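Local coordinates for Hcp protein (Burkholderia pseudomallei K96243, PDB 3WX6), which forms hexameric rings that probably stack into the tube of the type VI secretion system, through which effectors are delivered, at residues K36-D40 with Y148-S152; T58-E64 with I141-T147; L76-M82 with K112-M118. All coordinates share one frame; numbering follows the deposited sequence.

Contact 1 (K36-D40 with Y148-S152); sequences KNDYD and YSGYS
Asn37, Tyr148, Tyr39 and Tyr151 make a buried aromatic contact with one hydrogen bond at its core, joining strand 36-40, the outermost strand of the four-stranded sheet within the chain, to the turn that carries the chain from strand 142-148 into the five-stranded sheet. The backbones stay well apart, so side chains bridge the space. Tyr148 OH donates to Asn37 OD1 at 2.6 Å; the hydroxyl lies in the carbonyl plane on a lone pair, with a C=O...donor angle of 126°, and amide and phenol planes are turned 37° against each other. The same phenol meets the edge of the Tyr39 ring, the two side chains crossing at a slant, with Tyr148 CE1 in the ring plane 3.8 Å from Tyr39 CD2. Tyr151 arrives from the far end of the turn, its edge directed at the Tyr39 face in an offset edge-to-face pair with centroids 5.2 Å apart and planes at 61°; the nearest carbons, Tyr39 CE2 and Tyr151 CE2, are 3.6 Å apart. Tyr148 and Tyr151 both carry CG between the backbone N and the carbonyl carbon, a rotation that swings their rings back to strand 36-40. Beyond the cluster, Tyr151 OH binds Leu73 O of a neighbouring subunit, and Tyr148 meets the Phe110 ring. Because Asn37 ND2 is bonded to Gln120 OE1 of that same neighbour, the amide is held at both ends, which probably fixes its orientation: its buried oxygen is satisfied within the chain, and its nitrogen serves the subunit interface.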
loop_
_atom_site.group_PDB
_atom_site.type_symbol
_atom_site.label_atom_id
_atom_site.label_comp_id
_atom_site.label_asym_id
_atom_site.label_seq_id
_atom_site.Cartn_x
_atom_site.Cartn_y
_atom_site.Cartn_z
ATOM N N LYS A 36 16.951 -13.837 -2.151
ATOM C CA LYS A 36 15.744 -14.141 -2.930
ATOM C C LYS A 36 16.093 -14.585 -4.345
ATOM O O LYS A 36 16.497 -13.770 -5.171
ATOM C CB LYS A 36 14.832 -12.913 -3.004
ATOM C CG LYS A 36 13.591 -13.106 -3.879
ATOM C CD LYS A 36 12.985 -11.751 -4.263
ATOM C CE LYS A 36 12.163 -11.836 -5.551
ATOM N NZ LYS A 36 11.515 -10.538 -5.927
ATOM N N ASN A 37 15.896 -15.861 -4.647
ATOM C CA ASN A 37 16.252 -16.351 -5.971
ATOM C C ASN A 37 15.127 -16.226 -6.994
ATOM O O ASN A 37 14.054 -16.798 -6.831
ATOM C CB ASN A 37 16.713 -17.806 -5.882
ATOM C CG ASN A 37 17.331 -18.302 -7.173
ATOM O OD1 ASN A 37 18.005 -17.552 -7.881
ATOM N ND2 ASN A 37 17.112 -19.577 -7.483
ATOM N N ASP A 38 15.397 -15.464 -8.048
ATOM C CA ASP A 38 14.446 -15.242 -9.133
ATOM C C ASP A 38 14.981 -15.804 -10.447
ATOM O O ASP A 38 16.107 -15.508 -10.839
ATOM C CB ASP A 38 14.158 -13.741 -9.271
ATOM C CG ASP A 38 13.149 -13.430 -10.360
ATOM O OD1 ASP A 38 11.944 -13.677 -10.156
ATOM O OD2 ASP A 38 13.554 -12.918 -11.424
ATOM N N TYR A 39 14.175 -16.628 -11.112
ATOM C CA TYR A 39 14.535 -17.164 -12.424
ATOM C C TYR A 39 13.330 -17.130 -13.361
ATOM O O TYR A 39 12.233 -17.536 -12.977
ATOM C CB TYR A 39 15.083 -18.588 -12.295
ATOM C CG TYR A 39 15.886 -19.044 -13.489
ATOM C CD1 TYR A 39 15.265 -19.523 -14.631
ATOM C CD2 TYR A 39 17.266 -18.988 -13.474
ATOM C CE1 TYR A 39 15.997 -19.945 -15.725
ATOM C CE2 TYR A 39 18.008 -19.404 -14.561
ATOM C CZ TYR A 39 17.368 -19.883 -15.681
ATOM O OH TYR A 39 18.110 -20.298 -16.758
ATOM N N ASP A 40 13.547 -16.655 -14.585
ATOM C CA ASP A 40 12.460 -16.480 -15.548
ATOM C C ASP A 40 12.740 -17.144 -16.892
ATOM O O ASP A 40 13.861 -17.087 -17.389
ATOM C CB ASP A 40 12.190 -14.991 -15.767
ATOM C CG ASP A 40 10.966 -14.744 -16.618
ATOM O OD1 ASP A 40 9.852 -14.762 -16.062
ATOM O OD2 ASP A 40 11.113 -14.543 -17.842
ATOM N N TYR A 148 23.347 -14.565 -12.961
ATOM C CA TYR A 148 24.111 -15.790 -13.192
ATOM C C TYR A 148 23.675 -16.530 -14.453
ATOM O O TYR A 148 22.636 -16.221 -15.037
ATOM C CB TYR A 148 23.996 -16.723 -11.975
ATOM C CG TYR A 148 22.575 -17.063 -11.551
ATOM C CD1 TYR A 148 21.854 -18.065 -12.192
ATOM C CD2 TYR A 148 21.964 -16.387 -10.506
ATOM C CE1 TYR A 148 20.572 -18.376 -11.807
ATOM C CE2 TYR A 148 20.682 -16.692 -10.114
ATOM C CZ TYR A 148 19.993 -17.686 -10.769
ATOM O OH TYR A 148 18.710 -18.000 -10.389
ATOM N N SER A 149 24.488 -17.497 -14.868
ATOM C CA SER A 149 24.153 -18.378 -15.979
ATOM C C SER A 149 23.863 -19.775 -15.460
ATOM O O SER A 149 22.709 -20.134 -15.243
ATOM C CB SER A 149 25.281 -18.416 -17.013
ATOM O OG SER A 149 25.229 -17.278 -17.859
ATOM N N GLY A 150 24.916 -20.562 -15.260
ATOM C CA GLY A 150 24.759 -21.886 -14.687
ATOM C C GLY A 150 24.388 -21.845 -13.215
ATOM O O GLY A 150 24.763 -20.915 -12.497
ATOM N N TYR A 151 23.690 -22.882 -12.759
ATOM C CA TYR A 151 23.245 -22.968 -11.370
ATOM C C TYR A 151 23.067 -24.416 -10.921
ATOM O O TYR A 151 22.850 -25.306 -11.739
ATOM C CB TYR A 151 21.939 -22.189 -11.161
ATOM C CG TYR A 151 20.737 -22.717 -11.921
ATOM C CD1 TYR A 151 19.934 -23.705 -11.383
ATOM C CD2 TYR A 151 20.388 -22.194 -13.157
ATOM C CE1 TYR A 151 18.835 -24.180 -12.062
ATOM C CE2 TYR A 151 19.287 -22.660 -13.845
ATOM C CZ TYR A 151 18.513 -23.655 -13.292
ATOM O OH TYR A 151 17.412 -24.133 -13.966
ATOM N N SER A 152 23.184 -24.643 -9.615
ATOM C CA SER A 152 22.921 -25.951 -9.023
ATOM C C SER A 152 22.286 -25.795 -7.643
ATOM O O SER A 152 22.759 -25.013 -6.830
ATOM C CB SER A 152 24.211 -26.771 -8.934
ATOM O OG SER A 152 23.943 -28.088 -8.488
#

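Contact 2 (T58-E64 with I141-T147); sequences TITLTKE and IEEIKFT
The Phe146 ring has the carbonyl oxygen of Ile59 at its edge, in the ring plane and 3.6 Å from Phe146 CD1, while Leu61 reaches the ring obliquely, CD1 coming within 3.4 Å of Phe146 CD1 with the two side chains crossing at about a right angle. Phe85 of strand 82-87 meets the same ring with planes at about 55°, and Leu61 also packs on Phe85. With CG beside its own backbone N (chi1 -57°), Phe146 leans over the neighbouring strand, and CB touches Ile59 CG2. Beneath these side chains the strands run antiparallel: Ile59-Phe146, Leu61-Ile144 and Lys63-Glu142 are hydrogen-bonded pairs, with Leu61 N to Ile144 O at 2.7 Å. The other face carries Thr58, Thr60, Thr62, Glu143, Lys145 and Thr147; there Lys145 CG is 3.5 Å from Thr58 CG2 and 3.6 Å from Thr60 OG1. Glu142 is hydrogen-bonded through OE1 to Gln120 and OE2 to Ser69, and forms a salt bridge with Lys63 whose close geometry is doubtful. The Phe146, Leu61 and Ile144 face, turned to the apolar core, thus ends in a buried charged pair, whose burial the bonds to Glu142 probably help to offset.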
loop_
_atom_site.group_PDB
_atom_site.type_symbol
_atom_site.label_atom_id
_atom_site.label_comp_id
_atom_site.label_asym_id
_atom_site.label_seq_id
_atom_site.Cartn_x
_atom_site.Cartn_y
_atom_site.Cartn_z
ATOM N N THR A 58 18.523 -14.409 -11.516
ATOM C CA THR A 58 18.927 -13.354 -10.606
ATOM C C THR A 58 18.720 -13.783 -9.161
ATOM O O THR A 58 17.629 -14.221 -8.794
ATOM C CB THR A 58 18.117 -12.070 -10.874
ATOM O OG1 THR A 58 18.599 -11.427 -12.063
ATOM C CG2 THR A 58 18.223 -11.111 -9.706
ATOM N N ILE A 59 19.758 -13.665 -8.340
ATOM C CA ILE A 59 19.584 -13.866 -6.906
ATOM C C ILE A 59 19.916 -12.574 -6.162
ATOM O O ILE A 59 20.956 -11.956 -6.390
ATOM C CB ILE A 59 20.441 -15.061 -6.378
ATOM C CG1 ILE A 59 20.091 -15.378 -4.922
ATOM C CG2 ILE A 59 21.940 -14.823 -6.565
ATOM C CD1 ILE A 59 20.697 -16.672 -4.432
ATOM N N THR A 60 19.000 -12.141 -5.305
ATOM C CA THR A 60 19.192 -10.908 -4.556
ATOM C C THR A 60 19.472 -11.195 -3.093
ATOM O O THR A 60 18.636 -11.770 -2.405
ATOM C CB THR A 60 17.958 -9.981 -4.659
ATOM O OG1 THR A 60 17.807 -9.518 -6.008
ATOM C CG2 THR A 60 18.118 -8.783 -3.741
ATOM N N LEU A 61 20.639 -10.777 -2.616
ATOM C CA LEU A 61 21.027 -11.029 -1.235
ATOM C C LEU A 61 20.921 -9.763 -0.405
ATOM O O LEU A 61 21.462 -8.723 -0.784
ATOM C CB LEU A 61 22.462 -11.577 -1.148
ATOM C CG LEU A 61 22.877 -12.970 -1.647
ATOM C CD1 LEU A 61 22.638 -13.171 -3.119
ATOM C CD2 LEU A 61 24.339 -13.236 -1.308
ATOM N N THR A 62 20.226 -9.841 0.726
ATOM C CA THR A 62 20.240 -8.723 1.664
ATOM C C THR A 62 21.081 -9.117 2.866
ATOM O O THR A 62 21.056 -10.264 3.310
ATOM C CB THR A 62 18.814 -8.271 2.107
ATOM O OG1 THR A 62 18.910 -7.073 2.889
ATOM C CG2 THR A 62 18.110 -9.335 2.915
ATOM N N LYS A 63 21.848 -8.152 3.356
ATOM C CA LYS A 63 22.771 -8.352 4.464
ATOM C C LYS A 63 23.155 -6.975 4.990
ATOM O O LYS A 63 22.816 -5.970 4.366
ATOM C CB LYS A 63 23.988 -9.161 4.004
ATOM C CG LYS A 63 25.086 -8.335 3.341
ATOM C CD LYS A 63 26.104 -9.240 2.667
ATOM C CE LYS A 63 27.392 -8.507 2.324
ATOM N NZ LYS A 63 27.160 -7.118 1.855
ATOM N N GLU A 64 23.842 -6.905 6.127
ATOM C CA GLU A 64 24.303 -5.604 6.598
ATOM C C GLU A 64 25.456 -5.048 5.756
ATOM O O GLU A 64 25.549 -5.323 4.564
ATOM C CB GLU A 64 24.717 -5.649 8.071
ATOM C CG GLU A 64 23.578 -5.697 9.093
ATOM C CD GLU A 64 22.635 -6.875 8.947
ATOM O OE1 GLU A 64 22.791 -7.675 8.005
ATOM O OE2 GLU A 64 21.726 -6.998 9.795
ATOM N N ILE A 141 21.926 -1.761 6.203
ATOM C CA ILE A 141 21.575 -2.801 5.243
ATOM C C ILE A 141 22.059 -2.431 3.845
ATOM O O ILE A 141 22.216 -1.253 3.520
ATOM C CB ILE A 141 20.061 -3.060 5.243
ATOM C CG1 ILE A 141 19.662 -3.635 6.593
ATOM C CG2 ILE A 141 19.672 -4.071 4.180
ATOM C CD1 ILE A 141 20.692 -4.588 7.154
ATOM N N GLU A 142 22.370 -3.446 3.048
ATOM C CA GLU A 142 22.533 -3.280 1.615
ATOM C C GLU A 142 21.796 -4.417 0.943
ATOM O O GLU A 142 21.442 -5.392 1.594
ATOM C CB GLU A 142 24.018 -3.243 1.218
ATOM C CG GLU A 142 24.828 -4.449 1.659
ATOM C CD GLU A 142 26.328 -4.195 1.614
ATOM O OE1 GLU A 142 26.766 -3.277 0.890
ATOM O OE2 GLU A 142 27.069 -4.908 2.319
ATOM N N GLU A 143 21.532 -4.276 -0.349
ATOM C CA GLU A 143 20.905 -5.345 -1.117
ATOM C C GLU A 143 21.671 -5.592 -2.410
ATOM O O GLU A 143 21.645 -4.761 -3.318
ATOM C CB GLU A 143 19.443 -5.008 -1.417
ATOM C CG GLU A 143 18.567 -4.946 -0.196
ATOM C CD GLU A 143 17.136 -4.608 -0.534
ATOM O OE1 GLU A 143 16.908 -3.536 -1.129
ATOM O OE2 GLU A 143 16.239 -5.415 -0.211
ATOM N N ILE A 144 22.350 -6.732 -2.488
ATOM C CA ILE A 144 23.183 -7.034 -3.643
ATOM C C ILE A 144 22.479 -8.014 -4.575
ATOM O O ILE A 144 22.142 -9.138 -4.192
ATOM C CB ILE A 144 24.549 -7.624 -3.226
ATOM C CG1 ILE A 144 25.150 -6.833 -2.061
ATOM C CG2 ILE A 144 25.509 -7.620 -4.399
ATOM C CD1 ILE A 144 24.925 -7.467 -0.713
ATOM N N LYS A 145 22.277 -7.582 -5.812
ATOM C CA LYS A 145 21.556 -8.377 -6.792
ATOM C C LYS A 145 22.552 -8.953 -7.800
ATOM O O LYS A 145 23.225 -8.218 -8.516
ATOM C CB LYS A 145 20.482 -7.502 -7.454
ATOM C CG LYS A 145 19.735 -8.096 -8.632
ATOM C CD LYS A 145 18.427 -7.321 -8.859
ATOM C CE LYS A 145 17.903 -7.464 -10.280
ATOM N NZ LYS A 145 16.434 -7.709 -10.305
ATOM N N PHE A 146 22.657 -10.278 -7.827
ATOM C CA PHE A 146 23.578 -10.967 -8.731
ATOM C C PHE A 146 22.864 -11.539 -9.953
ATOM O O PHE A 146 21.692 -11.901 -9.890
ATOM C CB PHE A 146 24.311 -12.094 -7.994
ATOM C CG PHE A 146 25.070 -11.642 -6.765
ATOM C CD1 PHE A 146 24.424 -11.501 -5.540
ATOM C CD2 PHE A 146 26.437 -11.409 -6.823
ATOM C CE1 PHE A 146 25.122 -11.108 -4.409
ATOM C CE2 PHE A 146 27.141 -11.009 -5.694
ATOM C CZ PHE A 146 26.483 -10.865 -4.485
ATOM N N THR A 147 23.563 -11.576 -11.080
ATOM C CA THR A 147 23.056 -12.247 -12.270
ATOM C C THR A 147 23.950 -13.445 -12.568
ATOM O O THR A 147 25.169 -13.359 -12.431
ATOM C CB THR A 147 23.003 -11.287 -13.485
ATOM O OG1 THR A 147 22.043 -10.250 -13.237
ATOM C CG2 THR A 147 22.617 -12.019 -14.755
#

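Contact 3 (L76-M82 with K112-M118); sequences LGKREMM and KVLITHM
Leu76 and Met118 lie alongside each other, pointing opposite ways, with Leu76 CD2 3.6 Å from the terminal CE of Met118, a selenomethionine as are Met81 and Met82. CG of Leu76 stands opposite its backbone N (chi1 160°), which spreads the isobutyl group along strand 114-120: CB rests 3.8 Å from Ile115 CG2, and CD1 3.6 Å from Ile115 O. After the helix, Arg79 adopts positive phi and its guanidinium is laid over Leu114, whose CD2 sits against one face of it, 3.5 Å from Arg79 NH2. NH1 and NH2 meanwhile bond to Pro42 O and Ala43 O of a neighbouring subunit, so the leucine backs a group engaged across the interface. Met81 meets Leu114 at about a right angle, SE to Leu114 CD1 3.9 Å, and its CE reaches back to the Lys112 carbonyl. Met82 N donates to Val113 O at 3.0 Å and 171°, while Met82 CG packs 3.5 Å from Val113 CG1. Next to this packing is a classic bulge at Thr116-His117, both opposite Lys145. Here the C-terminal end of helix 69-78 and the loop after it pack against strand 114-120, at the margin of the four-stranded sheet, in keeping with the Hcp fold, a beta barrel flanked by a helix.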
loop_
_atom_site.group_PDB
_atom_site.type_symbol
_atom_site.label_atom_id
_atom_site.label_comp_id
_atom_site.label_asym_id
_atom_site.label_seq_id
_atom_site.Cartn_x
_atom_site.Cartn_y
_atom_site.Cartn_z
ATOM N N LEU A 76 31.050 -4.513 -8.576
ATOM C CA LEU A 76 29.887 -4.030 -9.302
ATOM C C LEU A 76 30.261 -2.958 -10.326
ATOM O O LEU A 76 29.747 -2.957 -11.444
ATOM C CB LEU A 76 28.846 -3.489 -8.316
ATOM C CG LEU A 76 27.766 -2.534 -8.832
ATOM C CD1 LEU A 76 26.827 -3.244 -9.798
ATOM C CD2 LEU A 76 26.997 -1.919 -7.674
ATOM N N GLY A 77 31.152 -2.049 -9.945
ATOM C CA GLY A 77 31.577 -0.994 -10.849
ATOM C C GLY A 77 32.615 -1.431 -11.866
ATOM O O GLY A 77 32.662 -0.893 -12.975
ATOM N N LYS A 78 33.442 -2.408 -11.499
ATOM C CA LYS A 78 34.491 -2.896 -12.392
ATOM C C LYS A 78 34.076 -4.107 -13.230
ATOM O O LYS A 78 34.879 -4.610 -14.019
ATOM C CB LYS A 78 35.758 -3.243 -11.607
ATOM C CG LYS A 78 36.526 -2.042 -11.057
ATOM C CD LYS A 78 37.951 -2.442 -10.659
ATOM C CE LYS A 78 38.770 -1.245 -10.190
ATOM N NZ LYS A 78 39.167 -0.341 -11.306
ATOM N N ARG A 79 32.834 -4.561 -13.065
ATOM C CA ARG A 79 32.335 -5.740 -13.770
ATOM C C ARG A 79 33.226 -6.955 -13.491
ATOM O O ARG A 79 33.504 -7.751 -14.391
ATOM C CB ARG A 79 32.250 -5.472 -15.280
ATOM C CG ARG A 79 31.089 -4.572 -15.696
ATOM C CD ARG A 79 30.952 -4.449 -17.218
ATOM N NE ARG A 79 30.462 -5.684 -17.825
ATOM C CZ ARG A 79 29.175 -6.023 -17.896
ATOM N NH1 ARG A 79 28.245 -5.220 -17.394
ATOM N NH2 ARG A 79 28.817 -7.166 -18.466
ATOM N N GLU A 80 33.670 -7.084 -12.243
ATOM C CA GLU A 80 34.497 -8.213 -11.805
ATOM C C GLU A 80 33.673 -9.489 -11.672
ATOM O O GLU A 80 32.628 -9.495 -11.014
ATOM C CB GLU A 80 35.170 -7.891 -10.459
ATOM C CG GLU A 80 35.968 -9.035 -9.835
ATOM C CD GLU A 80 36.431 -8.725 -8.412
ATOM O OE1 GLU A 80 37.093 -9.586 -7.794
ATOM O OE2 GLU A 80 36.227 -7.584 -7.945
HETATM N N MSE A 81 34.142 -10.571 -12.288
HETATM C CA MSE A 81 33.435 -11.844 -12.209
HETATM C C MSE A 81 33.693 -12.517 -10.870
HETATM O O MSE A 81 34.820 -12.530 -10.374
HETATM C CB MSE A 81 33.857 -12.779 -13.349
HETATM C CG MSE A 81 32.704 -13.463 -14.092
HETATM SE SE MSE A 81 31.702 -12.243 -15.236
HETATM C CE MSE A 81 30.339 -13.459 -15.911
HETATM N N MSE A 82 32.640 -13.070 -10.285
HETATM C CA MSE A 82 32.789 -13.908 -9.111
HETATM C C MSE A 82 33.361 -15.247 -9.537
HETATM O O MSE A 82 32.797 -15.915 -10.407
HETATM C CB MSE A 82 31.447 -14.103 -8.411
HETATM C CG MSE A 82 30.732 -12.821 -8.037
HETATM SE SE MSE A 82 31.652 -11.779 -6.685
HETATM C CE MSE A 82 32.681 -10.630 -7.870
ATOM N N LYS A 112 29.365 -17.902 -13.691
ATOM C CA LYS A 112 29.365 -16.642 -14.417
ATOM C C LYS A 112 28.600 -15.584 -13.638
ATOM O O LYS A 112 27.703 -14.932 -14.171
ATOM C CB LYS A 112 28.754 -16.829 -15.808
ATOM C CG LYS A 112 29.573 -17.727 -16.724
ATOM C CD LYS A 112 28.990 -17.741 -18.121
ATOM C CE LYS A 112 29.718 -18.725 -19.016
ATOM N NZ LYS A 112 28.956 -18.975 -20.272
ATOM N N VAL A 113 28.946 -15.429 -12.365
ATOM C CA VAL A 113 28.234 -14.491 -11.508
ATOM C C VAL A 113 28.741 -13.076 -11.702
ATOM O O VAL A 113 29.938 -12.812 -11.646
ATOM C CB VAL A 113 28.354 -14.870 -10.024
ATOM C CG1 VAL A 113 27.585 -13.892 -9.159
ATOM C CG2 VAL A 113 27.827 -16.265 -9.817
ATOM N N LEU A 114 27.804 -12.172 -11.955
ATOM C CA LEU A 114 28.098 -10.762 -12.148
ATOM C C LEU A 114 27.163 -9.952 -11.281
ATOM O O LEU A 114 25.948 -10.159 -11.305
ATOM C CB LEU A 114 27.938 -10.350 -13.616
ATOM C CG LEU A 114 28.505 -8.985 -14.037
ATOM C CD1 LEU A 114 30.024 -8.960 -14.043
ATOM C CD2 LEU A 114 27.954 -8.566 -15.396
ATOM N N ILE A 115 27.726 -9.009 -10.535
ATOM C CA ILE A 115 26.908 -8.138 -9.713
ATOM C C ILE A 115 26.256 -7.129 -10.642
ATOM O O ILE A 115 26.937 -6.481 -11.439
ATOM C CB ILE A 115 27.739 -7.430 -8.618
ATOM C CG1 ILE A 115 28.562 -8.460 -7.837
ATOM C CG2 ILE A 115 26.839 -6.682 -7.659
ATOM C CD1 ILE A 115 29.372 -7.873 -6.696
ATOM N N THR A 116 24.935 -7.014 -10.559
ATOM C CA THR A 116 24.210 -6.155 -11.484
ATOM C C THR A 116 23.547 -4.978 -10.791
ATOM O O THR A 116 23.236 -3.978 -11.435
ATOM C CB THR A 116 23.139 -6.941 -12.255
ATOM O OG1 THR A 116 22.458 -7.841 -11.369
ATOM C CG2 THR A 116 23.790 -7.726 -13.392
ATOM N N HIS A 117 23.324 -5.089 -9.485
ATOM C CA HIS A 117 22.697 -3.995 -8.755
ATOM C C HIS A 117 23.010 -4.015 -7.260
ATOM O O HIS A 117 23.264 -5.069 -6.682
ATOM C CB HIS A 117 21.189 -4.029 -8.957
ATOM C CG HIS A 117 20.530 -2.698 -8.750
ATOM N ND1 HIS A 117 20.406 -1.777 -9.758
ATOM C CD2 HIS A 117 19.973 -2.146 -7.648
ATOM C CE1 HIS A 117 19.786 -0.700 -9.291
ATOM N NE2 HIS A 117 19.515 -0.900 -8.018
HETATM N N MSE A 118 22.975 -2.841 -6.634
HETATM C CA MSE A 118 23.209 -2.745 -5.197
HETATM C C MSE A 118 22.568 -1.493 -4.596
HETATM O O MSE A 118 22.719 -0.391 -5.121
HETATM C CB MSE A 118 24.720 -2.770 -4.900
HETATM C CG MSE A 118 25.094 -3.455 -3.589
HETATM SE SE MSE A 118 27.021 -3.629 -3.314
HETATM C CE MSE A 118 27.516 -4.299 -5.050
#

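Along the chain the three contacts are nested: contact 3 closes a loop inside contact 2, which in turn lies inside contact 1. All reach the four-stranded sheet, ordered 36-40, 56-63, 142-148, 114-120, so contact 2 holds its middle while contacts 1 and 3 involve its outer strands. Centres of contacts 2 and 3 are about 11 Å apart, those of 1 and 2 about 13 Å, and those of 1 and 3 about 15 Å, contacts 1 and 3 lying on opposite sides of the chain's centre. Each outer strand pairs with a strand of another subunit, continuing the sheet across subunit boundaries, as expected for a hexameric ring.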